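Peroxiredoxin (Mycobacterium tuberculosis, PDB 5EPF) reduces hydrogen peroxide and organic hydroperoxides to water and alcohols as a thiol-specific peroxidase, protecting the cell against oxidative stress. Local coordinates at residues 121-126 and 139-144; 53-58 and 146-151; 12-17 and 132-137. All coordinates share one frame; numbering follows the deposited sequence.

Interaction 1 of 3, residues 121-126 and 139-144; sequences PVKRTT and ISSEFS
Two backbone hydrogen bonds fasten the start of strand 125-129 to the end of strand 135-139. Thr-126 N donates to Ile-139 O at 2.8 Å, and Ile-139 N returns the bond to Thr-126 O at 2.9 Å; both are nearly straight and run within the carbonyl planes. This antiparallel hydrogen-bonded pair puts both side chains on one face of the sheet, where they lie side by side and Ile-139 CD1 packs against Thr-126 CG2 at 3.9 Å. With CG2 anti to the backbone N, Thr-126 keeps OG1 beside that N, and the hydroxyl is hydrogen-bonded to ND1 of His-148. The pair belongs to the edge of the central mixed sheet of the thioredoxin-like fold, where strand 135-139 leaves it for the loop to helix 145-158. Before Thr-126 the backbones stay close, but Arg-124 O and Ser-141 N, 3.2 Å apart, are badly angled for a bond, and waters join the chains instead. Thr-125 OG1 donates to Lys-123 O at 2.8 Å, from above the carbonyl plane, and accepts from water 2, which also receives a weak bond from Ser-141 N. Water 1 donates to Ser-141 O at 2.8 Å and takes a weak, long bond from Arg-124 NE. At the other end of that guanidinium NH1 makes a salt bridge to Glu-55, and the side chain touches Cys-52, the likely peroxidatic cysteine. Ser-141 OG meets the extended Lys-123 chain at CE. Ser-140 to Phe-143 form a type I turn, Phe-143 N donating to Ser-140 O and Ser-140 OG to Glu-142 OE1.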
ATOM      1  N   PRO A 121     -10.095  11.558   0.032  1.00 12.03           N
ATOM      2  CA  PRO A 121      -9.407  10.305  -0.324  1.00 11.97           C
ATOM      3  C   PRO A 121      -8.041  10.563  -0.944  1.00 11.61           C
ATOM      4  O   PRO A 121      -7.833  11.527  -1.694  1.00 12.47           O
ATOM      5  CB  PRO A 121     -10.359   9.658  -1.336  1.00 12.93           C
ATOM      6  CG  PRO A 121     -11.732  10.138  -0.900  1.00 13.22           C
ATOM      7  CD  PRO A 121     -11.493  11.575  -0.468  1.00 13.88           C
ATOM      8  N   VAL A 122      -7.095   9.676  -0.631  1.00 10.99           N
ATOM      9  CA  VAL A 122      -5.740   9.815  -1.180  1.00 10.48           C
ATOM     10  C   VAL A 122      -5.755   9.622  -2.689  1.00 10.38           C
ATOM     11  O   VAL A 122      -6.681   9.040  -3.268  1.00 11.54           O
ATOM     12  CB  VAL A 122      -4.771   8.817  -0.527  1.00 10.67           C
ATOM     13  CG1 VAL A 122      -4.611   9.118   0.955  1.00 11.83           C
ATOM     14  CG2 VAL A 122      -5.205   7.365  -0.772  1.00 11.42           C
ATOM     15  N   LYS A 123      -4.686  10.088  -3.329  1.00 11.07           N
ATOM     16  CA  LYS A 123      -4.452   9.808  -4.737  1.00 11.55           C
ATOM     17  C   LYS A 123      -3.903   8.383  -4.866  1.00 10.44           C
ATOM     18  O   LYS A 123      -2.954   8.015  -4.173  1.00 11.97           O
ATOM     19  CB  LYS A 123      -3.437  10.826  -5.267  1.00 15.42           C
ATOM     20  CG  LYS A 123      -3.101  10.734  -6.733  1.00 18.92           C
ATOM     21  CD  LYS A 123      -2.183  11.883  -7.160  1.00 22.86           C
ATOM     22  CE  LYS A 123      -1.942  11.859  -8.648  1.00 25.41           C
ATOM     23  NZ  LYS A 123      -1.164  13.057  -9.083  1.00 27.42           N
ATOM     24  N   ARG A 124      -4.508   7.575  -5.740  1.00  9.66           N
ATOM     25  CA  ARG A 124      -4.156   6.158  -5.886  1.00 10.38           C
ATOM     26  C   ARG A 124      -2.724   5.993  -6.393  1.00  9.37           C
ATOM     27  O   ARG A 124      -2.421   6.363  -7.529  1.00 10.14           O
ATOM     28  CB  ARG A 124      -5.125   5.472  -6.853  1.00 10.95           C
ATOM     29  CG  ARG A 124      -4.918   3.968  -6.938  1.00 12.38           C
ATOM     30  CD  ARG A 124      -5.809   3.232  -7.959  1.00 15.03           C
ATOM     31  NE  ARG A 124      -7.231   3.586  -7.882  1.00 18.53           N
ATOM     32  CZ  ARG A 124      -8.141   2.992  -7.109  1.00 20.26           C
ATOM     33  NH1 ARG A 124      -7.808   1.982  -6.311  1.00 20.39           N
ATOM     34  NH2 ARG A 124      -9.409   3.404  -7.132  1.00 20.87           N
ATOM     35  N   THR A 125      -1.839   5.433  -5.574  1.00  7.64           N
ATOM     36  CA  THR A 125      -0.410   5.401  -5.868  1.00  6.88           C
ATOM     37  C   THR A 125       0.197   4.227  -5.125  1.00  7.05           C
ATOM     38  O   THR A 125      -0.132   4.009  -3.958  1.00  7.01           O
ATOM     39  CB  THR A 125       0.281   6.687  -5.375  1.00  7.25           C
ATOM     40  OG1 THR A 125      -0.528   7.839  -5.656  1.00  9.23           O
ATOM     41  CG2 THR A 125       1.628   6.861  -6.014  1.00  8.03           C
ATOM     42  N   THR A 126       1.093   3.494  -5.788  1.00  6.37           N
ATOM     43  CA  THR A 126       1.774   2.358  -5.177  1.00  6.07           C
ATOM     44  C   THR A 126       3.273   2.581  -5.148  1.00  6.07           C
ATOM     45  O   THR A 126       3.871   2.986  -6.155  1.00  7.04           O
ATOM     46  CB  THR A 126       1.434   1.078  -5.935  1.00  6.63           C
ATOM     47  OG1 THR A 126       0.012   0.890  -5.885  1.00  7.28           O
ATOM     48  CG2 THR A 126       2.142  -0.139  -5.362  1.00  8.15           C
ATOM     49  N   ILE A 139       3.897   3.344  -9.013  1.00  7.66           N
ATOM     50  CA  ILE A 139       2.799   3.216  -9.966  1.00  7.54           C
ATOM     51  C   ILE A 139       1.765   4.276  -9.612  1.00  7.64           C
ATOM     52  O   ILE A 139       1.198   4.255  -8.515  1.00  7.63           O
ATOM     53  CB  ILE A 139       2.185   1.803  -9.983  1.00  8.45           C
ATOM     54  CG1 ILE A 139       3.252   0.706 -10.165  1.00  9.25           C
ATOM     55  CG2 ILE A 139       1.110   1.732 -11.090  1.00  9.19           C
ATOM     56  CD1 ILE A 139       3.811   0.107  -8.843  1.00 10.24           C
ATOM     57  N   SER A 140       1.524   5.214 -10.531  1.00  8.64           N
ATOM     58  CA  SER A 140       0.690   6.368 -10.219  1.00  9.80           C
ATOM     59  C   SER A 140      -0.776   6.168 -10.630  1.00  9.43           C
ATOM     60  O   SER A 140      -1.177   5.121 -11.149  1.00 10.13           O
ATOM     61  CB  SER A 140       1.312   7.628 -10.809  1.00 12.13           C
ATOM     62  OG  SER A 140       1.693   7.410 -12.150  1.00 14.26           O
ATOM     63  N   SER A 141      -1.568   7.233 -10.454  1.00  9.27           N
ATOM     64  CA  SER A 141      -3.025   7.108 -10.437  1.00 10.62           C
ATOM     65  C   SER A 141      -3.624   6.863 -11.813  1.00 11.67           C
ATOM     66  O   SER A 141      -4.773   6.426 -11.893  1.00 12.34           O
ATOM     67  CB  SER A 141      -3.668   8.325  -9.765  1.00 12.93           C
ATOM     68  OG  SER A 141      -3.459   9.463 -10.550  1.00 14.42           O
ATOM     69  N   GLU A 142      -2.883   7.100 -12.893  1.00 10.44           N
ATOM     70  CA  GLU A 142      -3.452   6.923 -14.222  1.00 10.94           C
ATOM     71  C   GLU A 142      -3.354   5.487 -14.720  1.00 10.24           C
ATOM     72  O   GLU A 142      -3.921   5.175 -15.768  1.00 12.18           O
ATOM     73  CB  GLU A 142      -2.799   7.887 -15.218  1.00 12.29           C
ATOM     74  CG  GLU A 142      -1.426   7.478 -15.689  1.00 13.10           C
ATOM     75  CD  GLU A 142      -0.286   7.916 -14.792  1.00 14.78           C
ATOM     76  OE1 GLU A 142      -0.488   8.141 -13.579  1.00 13.67           O
ATOM     77  OE2 GLU A 142       0.837   8.056 -15.322  1.00 17.19           O
ATOM     78  N   PHE A 143      -2.661   4.603 -13.998  1.00  9.93           N
ATOM     79  CA  PHE A 143      -2.511   3.219 -14.422  1.00  9.47           C
ATOM     80  C   PHE A 143      -3.787   2.411 -14.145  1.00  8.37           C
ATOM     81  O   PHE A 143      -4.659   2.795 -13.350  1.00  9.65           O
ATOM     82  CB  PHE A 143      -1.304   2.586 -13.720  1.00 10.30           C
ATOM     83  CG  PHE A 143       0.017   3.040 -14.282  1.00 10.52           C
ATOM     84  CD1 PHE A 143       0.690   2.253 -15.205  1.00 11.52           C
ATOM     85  CD2 PHE A 143       0.577   4.257 -13.899  1.00 11.23           C
ATOM     86  CE1 PHE A 143       1.874   2.662 -15.759  1.00 13.37           C
ATOM     87  CE2 PHE A 143       1.794   4.691 -14.460  1.00 12.69           C
ATOM     88  CZ  PHE A 143       2.438   3.892 -15.390  1.00 12.79           C
ATOM     89  N   SER A 144      -3.910   1.279 -14.834  1.00  8.30           N
ATOM     90  CA  SER A 144      -5.042   0.388 -14.595  1.00  8.43           C
ATOM     91  C   SER A 144      -4.987  -0.190 -13.178  1.00  8.14           C
ATOM     92  O   SER A 144      -3.951  -0.177 -12.502  1.00  8.81           O
ATOM     93  CB  SER A 144      -5.041  -0.755 -15.609  1.00  8.86           C
ATOM     94  OG  SER A 144      -4.055  -1.703 -15.228  1.00 10.00           O
TER
HETATM   95  O   HOH W   1      -6.882   6.147 -10.076  1.00 27.40           O
HETATM   96  O   HOH W   2      -0.441   8.872  -8.315  1.00 13.03           O

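Interaction 2 of 3, residues 53-58 and 146-151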
ATOM      1  N   THR A  53     -11.641  -2.315  -4.829  1.00  9.22           N
ATOM      2  CA  THR A  53     -11.839  -3.752  -4.676  1.00  9.66           C
ATOM      3  C   THR A  53     -11.102  -4.530  -5.765  1.00  8.94           C
ATOM      4  O   THR A  53     -10.419  -5.523  -5.476  1.00  9.44           O
ATOM      5  CB  THR A  53     -13.336  -4.059  -4.697  1.00 10.92           C
ATOM      6  OG1 THR A  53     -13.960  -3.383  -3.602  1.00 11.83           O
ATOM      7  CG2 THR A  53     -13.589  -5.554  -4.605  1.00 11.28           C
ATOM      8  N   LYS A  54     -11.171  -4.065  -7.020  1.00  8.86           N
ATOM      9  CA  LYS A  54     -10.438  -4.742  -8.089  1.00  9.08           C
ATOM     10  C   LYS A  54      -8.937  -4.730  -7.808  1.00  8.52           C
ATOM     11  O   LYS A  54      -8.271  -5.769  -7.880  1.00  8.67           O
ATOM     12  CB  LYS A  54     -10.733  -4.078  -9.433  1.00 10.01           C
ATOM     13  CG  LYS A  54     -10.083  -4.782 -10.618  1.00 11.27           C
ATOM     14  CD  LYS A  54     -10.560  -4.167 -11.959  1.00 12.81           C
ATOM     15  CE  LYS A  54      -9.924  -4.838 -13.176  1.00 15.81           C
ATOM     16  NZ  LYS A  54     -10.307  -6.280 -13.300  1.00 18.16           N
ATOM     17  N   GLU A  55      -8.392  -3.561  -7.457  1.00  8.07           N
ATOM     18  CA  GLU A  55      -6.955  -3.449  -7.218  1.00  7.99           C
ATOM     19  C   GLU A  55      -6.512  -4.352  -6.071  1.00  7.51           C
ATOM     20  O   GLU A  55      -5.535  -5.106  -6.199  1.00  7.83           O
ATOM     21  CB  GLU A  55      -6.603  -1.989  -6.915  1.00  7.71           C
ATOM     22  CG  GLU A  55      -5.120  -1.823  -6.665  1.00  7.68           C
ATOM     23  CD  GLU A  55      -4.692  -0.460  -6.185  1.00  7.59           C
ATOM     24  OE1 GLU A  55      -5.525   0.442  -5.983  1.00  9.24           O
ATOM     25  OE2 GLU A  55      -3.461  -0.293  -5.981  1.00  7.80           O
ATOM     26  N   ALA A  56      -7.232  -4.294  -4.945  1.00  7.28           N
ATOM     27  CA  ALA A  56      -6.825  -5.023  -3.753  1.00  7.57           C
ATOM     28  C   ALA A  56      -7.066  -6.520  -3.902  1.00  7.21           C
ATOM     29  O   ALA A  56      -6.292  -7.325  -3.371  1.00  7.28           O
ATOM     30  CB  ALA A  56      -7.564  -4.454  -2.540  1.00  7.51           C
ATOM     31  N   CYS A  57      -8.123  -6.920  -4.616  1.00  7.66           N
ATOM     32  CA  CYS A  57      -8.327  -8.341  -4.872  1.00  8.32           C
ATOM     33  C   CYS A  57      -7.273  -8.902  -5.820  1.00  8.17           C
ATOM     34  O   CYS A  57      -6.938 -10.091  -5.734  1.00  9.53           O
ATOM     35  CB  CYS A  57      -9.735  -8.594  -5.412  1.00  9.70           C
ATOM     36  SG  CYS A  57     -11.020  -8.451  -4.143  1.00 10.55           S
ATOM     37  N   HIS A  58      -6.751  -8.081  -6.738  1.00  8.70           N
ATOM     38  CA  HIS A  58      -5.656  -8.545  -7.582  1.00  8.76           C
ATOM     39  C   HIS A  58      -4.397  -8.773  -6.751  1.00  7.78           C
ATOM     40  O   HIS A  58      -3.725  -9.799  -6.913  1.00  8.80           O
ATOM     41  CB  HIS A  58      -5.434  -7.562  -8.734  1.00  9.38           C
ATOM     42  CG  HIS A  58      -4.542  -8.086  -9.816  1.00  8.61           C
ATOM     43  ND1 HIS A  58      -4.742  -9.300 -10.431  1.00 10.30           N
ATOM     44  CD2 HIS A  58      -3.441  -7.551 -10.397  1.00  9.46           C
ATOM     45  CE1 HIS A  58      -3.811  -9.488 -11.351  1.00 10.44           C
ATOM     46  NE2 HIS A  58      -3.006  -8.442 -11.347  1.00 10.43           N
ATOM     47  N   ASP A 146      -5.126  -3.323 -12.223  1.00  9.02           N
ATOM     48  CA  ASP A 146      -4.256  -4.495 -12.127  1.00  8.74           C
ATOM     49  C   ASP A 146      -2.788  -4.108 -12.214  1.00  7.76           C
ATOM     50  O   ASP A 146      -1.929  -4.817 -11.672  1.00  8.08           O
ATOM     51  CB  ASP A 146      -4.548  -5.528 -13.225  1.00 10.92           C
ATOM     52  CG  ASP A 146      -5.841  -6.297 -13.007  1.00 13.73           C
ATOM     53  OD1 ASP A 146      -6.444  -6.223 -11.929  1.00 12.66           O
ATOM     54  OD2 ASP A 146      -6.250  -7.004 -13.957  1.00 18.58           O
ATOM     55  N   ALA A 147      -2.485  -2.987 -12.884  1.00  8.23           N
ATOM     56  CA  ALA A 147      -1.096  -2.598 -13.126  1.00  8.69           C
ATOM     57  C   ALA A 147      -0.348  -2.338 -11.825  1.00  7.84           C
ATOM     58  O   ALA A 147       0.875  -2.477 -11.775  1.00  9.18           O
ATOM     59  CB  ALA A 147      -1.036  -1.358 -14.019  1.00  9.77           C
ATOM     60  N   HIS A 148      -1.046  -1.944 -10.763  1.00  7.80           N
ATOM     61  CA  HIS A 148      -0.365  -1.719  -9.491  1.00  7.93           C
ATOM     62  C   HIS A 148       0.355  -2.975  -9.017  1.00  8.14           C
ATOM     63  O   HIS A 148       1.570  -2.953  -8.793  1.00  9.49           O
ATOM     64  CB  HIS A 148      -1.356  -1.172  -8.468  1.00  9.03           C
ATOM     65  CG  HIS A 148      -1.762   0.225  -8.770  1.00  8.84           C
ATOM     66  ND1 HIS A 148      -1.082   1.322  -8.274  1.00  8.33           N
ATOM     67  CD2 HIS A 148      -2.730   0.711  -9.584  1.00  9.99           C
ATOM     68  CE1 HIS A 148      -1.645   2.423  -8.740  1.00  9.27           C
ATOM     69  NE2 HIS A 148      -2.637   2.078  -9.548  1.00 10.23           N
ATOM     70  N   ALA A 149      -0.352  -4.097  -8.932  1.00  7.43           N
ATOM     71  CA  ALA A 149       0.315  -5.325  -8.524  1.00  7.63           C
ATOM     72  C   ALA A 149       1.202  -5.871  -9.639  1.00  7.66           C
ATOM     73  O   ALA A 149       2.293  -6.380  -9.368  1.00  9.18           O
ATOM     74  CB  ALA A 149      -0.685  -6.372  -8.052  1.00  9.44           C
ATOM     75  N   ASP A 150       0.773  -5.750 -10.904  1.00  7.92           N
ATOM     76  CA  ASP A 150       1.541  -6.358 -11.991  1.00  8.08           C
ATOM     77  C   ASP A 150       2.901  -5.684 -12.148  1.00  8.31           C
ATOM     78  O   ASP A 150       3.928  -6.358 -12.293  1.00  8.93           O
ATOM     79  CB  ASP A 150       0.770  -6.268 -13.315  1.00  9.60           C
ATOM     80  CG  ASP A 150      -0.497  -7.126 -13.332  1.00 10.35           C
ATOM     81  OD1 ASP A 150      -0.627  -8.059 -12.513  1.00 10.63           O
ATOM     82  OD2 ASP A 150      -1.383  -6.847 -14.172  1.00 12.15           O
ATOM     83  N   LYS A 151       2.929  -4.349 -12.149  1.00  8.17           N
ATOM     84  CA  LYS A 151       4.203  -3.648 -12.294  1.00  8.92           C
ATOM     85  C   LYS A 151       5.080  -3.851 -11.074  1.00  8.31           C
ATOM     86  O   LYS A 151       6.295  -4.016 -11.205  1.00  9.24           O
ATOM     87  CB  LYS A 151       3.990  -2.155 -12.560  1.00  9.89           C
ATOM     88  CG  LYS A 151       3.445  -1.872 -13.927  1.00 10.86           C
ATOM     89  CD  LYS A 151       2.923  -0.457 -14.061  1.00 12.08           C
ATOM     90  CE  LYS A 151       3.992   0.618 -13.869  1.00 14.26           C
ATOM     91  NZ  LYS A 151       4.997   0.607 -14.955  1.00 16.36           N
TER
HETATM   92  O   HOH W   3      -8.536  -7.881 -11.698  1.00 14.58           O
HETATM   93  O   HOH W   4      -3.357  -4.485  -8.594  1.00  9.23           O
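His-58 fills the tight part of the contact between helices 50-61 and 145-158, whose short segments run 8.4 Å apart and cross at -24°. With CG anti to the backbone N, its imidazole reaches across to the second helix, and NE2 donates a nearly straight bond (163°) to Asp-150 OD1 at 2.7 Å. The acceptor lies in the ring plane, but the carboxylate is turned almost perpendicular to it, and OD1 is met from above the carboxylate plane. Asp-146 takes one face of the same ring, its carboxylate stacked at 27° with OD1 3.4 Å from His-58 CG. Two carboxylates so near would be expected to favour a protonated imidazole. Deeper in, Glu-55 OE2 lies over a face of His-148, 3.3 Å from His-148 CG, while OE1 is held by Arg-124 and His-148 ND1 by Thr-126. The solvent side is looser: Lys-54 NZ stays 4.1 Å from Asp-146 OD1, beyond a salt bridge, and water 3 bridges them, accepting from the lysine and donating to the aspartate. Such near-parallel packing of the helix that carries the peroxidatic Cys-52 against the C-terminal helix, on one side of the central sheet, is typical of the thioredoxin-like fold of peroxiredoxins.

Interaction 3 of 3, residues 12-17 and 132-137; sequences GDTVAD and DRKVLD
Gly-12 begins the pairing, its N donating to Val-135 O at 2.9 Å, in the carbonyl plane and on a lone pair. Its positive phi of 93° suits glycine, since a CB would lie against the preceding carbonyl oxygen. From segment 132-137 Lys-134 folds back, bent at chi2, so that NZ grips Gly-12 O at 2.8 Å and Thr-14 OG1 at 2.9 Å. Asp-13 O receives Val-135 N almost along its C=O axis, while its OD1 accepts from Lys-10 N. Thr-14 OG1 also meets water 5, which donates to Asp-132 O. Val-15 N donates a nearly straight bond (174°) to Arg-133 O, and its CG2 packs crosswise on Val-135 CG2 at 3.5 Å. Val-15 O accepts Arg-133 NH1 at 2.7 Å, the oxygen lying in the guanidinium plane; a bend at chi3 (-76°) curls the arginine round to it. Asp-17, whose CB is near Arg-133 CD, is hydrogen-bonded to Ser-31. Asp-132 OD1 accepts from Lys-134 N, forming an Asx turn before strand 135-139. This single bridge, at Thr-14 and Lys-134, joins the N-terminal loop to the edge strand of the thioredoxin-like sheet, where the hairpin of strands 125-129 and 135-139 turns.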
ATOM      1  N   GLY A  12      14.256   5.903  -6.019  1.00 11.24           N
ATOM      2  CA  GLY A  12      15.540   6.347  -5.523  1.00 12.04           C
ATOM      3  C   GLY A  12      15.491   7.181  -4.257  1.00 11.71           C
ATOM      4  O   GLY A  12      16.545   7.410  -3.651  1.00 13.12           O
ATOM      5  N   ASP A  13      14.315   7.656  -3.842  1.00 11.25           N
ATOM      6  CA  ASP A  13      14.176   8.339  -2.559  1.00 11.97           C
ATOM      7  C   ASP A  13      14.192   7.321  -1.413  1.00 11.82           C
ATOM      8  O   ASP A  13      13.849   6.154  -1.590  1.00 12.98           O
ATOM      9  CB  ASP A  13      12.847   9.110  -2.493  1.00 13.18           C
ATOM     10  CG  ASP A  13      12.797  10.309  -3.418  1.00 14.67           C
ATOM     11  OD1 ASP A  13      11.684  10.854  -3.593  1.00 16.69           O
ATOM     12  OD2 ASP A  13      13.850  10.724  -3.946  1.00 15.82           O
ATOM     13  N   THR A  14      14.567   7.780  -0.219  1.00 11.99           N
ATOM     14  CA  THR A  14      14.481   6.990   1.005  1.00 12.74           C
ATOM     15  C   THR A  14      13.215   7.402   1.748  1.00 13.34           C
ATOM     16  O   THR A  14      13.007   8.592   2.018  1.00 14.33           O
ATOM     17  CB  THR A  14      15.694   7.242   1.908  1.00 14.41           C
ATOM     18  OG1 THR A  14      16.887   6.860   1.222  1.00 15.95           O
ATOM     19  CG2 THR A  14      15.603   6.430   3.186  1.00 15.97           C
ATOM     20  N   VAL A  15      12.379   6.418   2.077  1.00 12.75           N
ATOM     21  CA  VAL A  15      11.145   6.643   2.827  1.00 13.62           C
ATOM     22  C   VAL A  15      11.456   6.707   4.312  1.00 13.27           C
ATOM     23  O   VAL A  15      12.171   5.857   4.832  1.00 14.84           O
ATOM     24  CB  VAL A  15      10.167   5.480   2.548  1.00 15.97           C
ATOM     25  CG1 VAL A  15       8.908   5.595   3.405  1.00 18.06           C
ATOM     26  CG2 VAL A  15       9.871   5.385   1.051  1.00 17.38           C
ATOM     27  N   ALA A  16      10.879   7.676   5.015  1.00 13.55           N
ATOM     28  CA  ALA A  16      10.966   7.678   6.470  1.00 13.56           C
ATOM     29  C   ALA A  16      10.112   6.553   7.064  1.00 12.45           C
ATOM     30  O   ALA A  16       9.060   6.197   6.530  1.00 12.65           O
ATOM     31  CB  ALA A  16      10.492   9.025   7.011  1.00 15.42           C
ATOM     32  N   ASP A  17      10.591   5.957   8.152  1.00 12.11           N
ATOM     33  CA  ASP A  17       9.813   4.948   8.859  1.00 11.44           C
ATOM     34  C   ASP A  17       8.539   5.586   9.401  1.00 11.23           C
ATOM     35  O   ASP A  17       8.484   6.790   9.645  1.00 12.92           O
ATOM     36  CB  ASP A  17      10.681   4.368   9.988  1.00 11.64           C
ATOM     37  CG  ASP A  17      10.200   3.019  10.480  1.00 10.54           C
ATOM     38  OD1 ASP A  17       9.299   2.410   9.861  1.00 10.78           O
ATOM     39  OD2 ASP A  17      10.744   2.548  11.506  1.00 12.06           O
ATOM     40  N   ASP A 132      15.965  -1.425   2.783  1.00 12.69           N
ATOM     41  CA  ASP A 132      16.679  -0.248   3.269  1.00 13.31           C
ATOM     42  C   ASP A 132      15.881   1.039   3.093  1.00 13.21           C
ATOM     43  O   ASP A 132      16.441   2.135   3.181  1.00 14.40           O
ATOM     44  CB  ASP A 132      18.045  -0.126   2.583  1.00 14.44           C
ATOM     45  CG  ASP A 132      17.935   0.020   1.074  1.00 15.80           C
ATOM     46  OD1 ASP A 132      16.803   0.070   0.535  1.00 14.15           O
ATOM     47  OD2 ASP A 132      19.000   0.111   0.430  1.00 19.25           O
ATOM     48  N   ARG A 133      14.597   0.920   2.798  1.00 11.55           N
ATOM     49  CA  ARG A 133      13.652   2.024   2.657  1.00 11.15           C
ATOM     50  C   ARG A 133      13.815   2.826   1.367  1.00 10.27           C
ATOM     51  O   ARG A 133      13.160   3.869   1.210  1.00 11.11           O
ATOM     52  CB  ARG A 133      13.520   2.898   3.915  1.00 12.95           C
ATOM     53  CG  ARG A 133      12.727   2.191   5.028  1.00 15.77           C
ATOM     54  CD  ARG A 133      12.522   3.045   6.273  1.00 19.00           C
ATOM     55  NE  ARG A 133      13.741   3.113   7.064  1.00 21.33           N
ATOM     56  CZ  ARG A 133      14.509   4.191   7.187  1.00 22.69           C
ATOM     57  NH1 ARG A 133      14.187   5.330   6.590  1.00 22.27           N
ATOM     58  NH2 ARG A 133      15.603   4.129   7.928  1.00 23.91           N
ATOM     59  N   LYS A 134      14.626   2.357   0.417  1.00  9.70           N
ATOM     60  CA  LYS A 134      14.647   2.971  -0.906  1.00  9.97           C
ATOM     61  C   LYS A 134      13.393   2.635  -1.698  1.00  8.32           C
ATOM     62  O   LYS A 134      12.924   1.492  -1.699  1.00  9.03           O
ATOM     63  CB  LYS A 134      15.863   2.493  -1.704  1.00 11.22           C
ATOM     64  CG  LYS A 134      17.181   3.166  -1.307  1.00 11.84           C
ATOM     65  CD  LYS A 134      17.081   4.685  -1.533  1.00 13.84           C
ATOM     66  CE  LYS A 134      18.391   5.397  -1.272  1.00 15.27           C
ATOM     67  NZ  LYS A 134      18.152   6.845  -1.401  1.00 15.03           N
ATOM     68  N   VAL A 135      12.873   3.630  -2.417  1.00  8.32           N
ATOM     69  CA  VAL A 135      11.785   3.405  -3.368  1.00  8.77           C
ATOM     70  C   VAL A 135      12.342   2.754  -4.636  1.00  8.50           C
ATOM     71  O   VAL A 135      13.216   3.312  -5.310  1.00  9.23           O
ATOM     72  CB  VAL A 135      11.053   4.717  -3.689  1.00  9.00           C
ATOM     73  CG1 VAL A 135       9.931   4.479  -4.681  1.00  8.97           C
ATOM     74  CG2 VAL A 135      10.504   5.370  -2.428  1.00 10.69           C
ATOM     75  N   LEU A 136      11.835   1.561  -4.961  1.00  8.30           N
ATOM     76  CA  LEU A 136      12.239   0.811  -6.148  1.00  8.61           C
ATOM     77  C   LEU A 136      11.360   1.101  -7.356  1.00  8.93           C
ATOM     78  O   LEU A 136      11.809   0.926  -8.496  1.00 10.03           O
ATOM     79  CB  LEU A 136      12.167  -0.686  -5.859  1.00  8.84           C
ATOM     80  CG  LEU A 136      13.078  -1.200  -4.752  1.00  9.71           C
ATOM     81  CD1 LEU A 136      12.817  -2.677  -4.506  1.00 11.40           C
ATOM     82  CD2 LEU A 136      14.546  -0.929  -5.094  1.00 11.35           C
ATOM     83  N   ASP A 137      10.108   1.495  -7.139  1.00  8.77           N
ATOM     84  CA  ASP A 137       9.182   1.757  -8.240  1.00  8.37           C
ATOM     85  C   ASP A 137       7.990   2.514  -7.676  1.00  8.27           C
ATOM     86  O   ASP A 137       7.695   2.414  -6.487  1.00  8.45           O
ATOM     87  CB  ASP A 137       8.725   0.438  -8.891  1.00  9.67           C
ATOM     88  CG  ASP A 137       8.170   0.607 -10.304  1.00 11.65           C
ATOM     89  OD1 ASP A 137       8.240   1.704 -10.886  1.00 13.68           O
ATOM     90  OD2 ASP A 137       7.653  -0.403 -10.819  1.00 12.95           O
TER
HETATM   91  O   HOH W   5      17.907   4.155   2.104  1.00 22.39           O

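How the interactions relate
Interactions 1 and 3 engage opposite ends of strand 135-139, their centres 18 Å apart: the first ties its end to strand 125-129, the third its start to the N-terminal loop at the surface. Interactions 1 and 2 are both partly buried and meet directly. The Arg-124 to Glu-55 salt bridge and the probable Thr-126 to His-148 hydrogen bond couple strand 125-129 and the residue before it to the two helices near Cys-52. The chemistry follows the place in the fold. Interaction 3, away from the active site, divides its bonds between backbone pairing and lysine and arginine side chains; interaction 1 mixes strand pairing with water bridges; interaction 2 relies on side chains, chiefly imidazoles and carboxylates.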